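Local coordinates for protein SnoK (Streptomyces nogalater, PDB 5EPA) that acts as a non-heme iron, 2-oxoglutarate-dependent carbocyclase in the biosynthesis of the polyketide nogalamycin, at residues H181-F185 with R248-Q252. Residues are numbered along the deposited sequence.
Sequences HMTSF and RPGVQ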
# COMPACT_ATOMS: atom_id res chain seq x y z
N HIS A 181 -9.73 12.41 5.84
CA HIS A 181 -8.50 13.06 6.12
C HIS A 181 -8.29 13.35 7.57
O HIS A 181 -9.16 13.93 8.19
CB HIS A 181 -8.36 14.36 5.36
CG HIS A 181 -6.97 14.94 5.42
ND1 HIS A 181 -5.89 14.35 4.77
CD2 HIS A 181 -6.48 16.04 6.04
CE1 HIS A 181 -4.81 15.07 4.98
NE2 HIS A 181 -5.14 16.10 5.75
N MET A 182 -7.12 12.97 8.09
CA MET A 182 -6.71 13.37 9.43
C MET A 182 -5.67 14.48 9.39
O MET A 182 -4.59 14.30 8.85
CB MET A 182 -6.14 12.18 10.19
CG MET A 182 -7.22 11.21 10.68
SD MET A 182 -6.62 9.99 11.86
CE MET A 182 -5.02 9.57 11.16
N THR A 183 -6.00 15.64 9.94
CA THR A 183 -5.02 16.69 10.08
C THR A 183 -4.08 16.38 11.26
O THR A 183 -2.89 16.68 11.20
CB THR A 183 -5.73 18.02 10.28
OG1 THR A 183 -6.49 18.28 9.11
CG2 THR A 183 -4.72 19.17 10.49
N SER A 184 -4.63 15.82 12.34
CA SER A 184 -3.86 15.37 13.49
C SER A 184 -4.48 14.11 14.06
O SER A 184 -5.63 13.80 13.76
CB SER A 184 -3.79 16.44 14.56
OG SER A 184 -5.02 16.76 15.10
N PHE A 185 -3.73 13.39 14.90
CA PHE A 185 -4.17 12.08 15.39
C PHE A 185 -5.37 12.14 16.34
O PHE A 185 -6.06 11.17 16.48
CB PHE A 185 -3.02 11.28 15.99
CG PHE A 185 -2.10 10.69 14.97
CD1 PHE A 185 -2.54 9.67 14.15
CD2 PHE A 185 -0.77 11.15 14.80
CE1 PHE A 185 -1.69 9.12 13.18
CE2 PHE A 185 0.08 10.61 13.85
CZ PHE A 185 -0.37 9.59 13.04
N ARG A 248 -1.58 18.46 1.07
CA ARG A 248 -2.56 18.83 2.10
C ARG A 248 -2.03 18.45 3.47
O ARG A 248 -1.80 17.25 3.69
CB ARG A 248 -3.89 18.08 1.87
CG ARG A 248 -4.97 18.53 2.82
CD ARG A 248 -6.18 17.63 2.76
NE ARG A 248 -7.24 18.16 3.61
CZ ARG A 248 -8.50 17.74 3.60
NH1 ARG A 248 -8.89 16.70 2.85
NH2 ARG A 248 -9.38 18.35 4.40
N PRO A 249 -1.84 19.43 4.35
CA PRO A 249 -1.20 19.14 5.62
C PRO A 249 -1.95 18.12 6.43
O PRO A 249 -3.19 18.10 6.44
CB PRO A 249 -1.23 20.47 6.34
CG PRO A 249 -1.18 21.46 5.26
CD PRO A 249 -2.01 20.86 4.15
N GLY A 250 -1.20 17.24 7.04
CA GLY A 250 -1.80 16.16 7.79
C GLY A 250 -0.79 15.35 8.52
O GLY A 250 0.40 15.66 8.51
N VAL A 251 -1.31 14.26 9.09
CA VAL A 251 -0.50 13.37 9.84
C VAL A 251 0.34 12.84 8.65
O VAL A 251 -0.10 12.94 7.48
CB VAL A 251 -1.29 12.25 10.58
CG1 VAL A 251 -2.24 12.83 11.62
CG2 VAL A 251 -2.05 11.35 9.61
N GLN A 252 1.50 12.28 8.92
CA GLN A 252 2.38 11.71 7.91
C GLN A 252 2.99 12.64 6.86
O GLN A 252 3.31 12.17 5.75
CB GLN A 252 1.79 10.51 7.14
CG GLN A 252 1.03 9.48 7.93
CD GLN A 252 1.88 8.78 8.95
OE1 GLN A 252 3.09 8.95 8.99
NE2 GLN A 252 1.25 8.02 9.83
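Two hydrogen bonds join these irregular segments, one from a side chain and one between backbones. The imidazole of H181 donates through NE2 to P249 O at 2.9 Å and nearly straight, so the ring meets the carbonyl edge-on, in its own plane. Two residues along, V251 N donates to M182 O over 3.3 Å. The backbones come closest at T183 and G250, whose CA atoms are 4.0 Å apart; a CB on residue 250 would collide with both H181 NE2 and M182 O, and the glycine explains how the backbones can approach so tightly.

With its edge committed to P249, the H181 ring offers one face to R248. The extended arginine lays its guanidinium flat on the imidazole, centres 4.0 Å apart and planes 7° from parallel, while its CD makes a CH-pi contact 3.5 Å from the ring centroid.

At the other end, V251 is the apolar centre. Its CG1 sits almost directly above the F185 ring, 3.7 Å from the centroid in a second CH-pi contact, and CG2 lies 3.8 Å from M182 CE. The amide of Q252 reaches the F185 edge, NE2 to CZ 3.9 Å, and the Q252 side chain is about 10 Å from the bound iron.

Backbone hydrogen bonds extend the join to the loop between strands 130-133 and 141-142: M182 pairs with T137 and R248 with P140. At the periphery of this PhyH-family, cupin-clan fold, the contact thus ties the loop preceding helix 191-194 to the chain leaving strand 246-247.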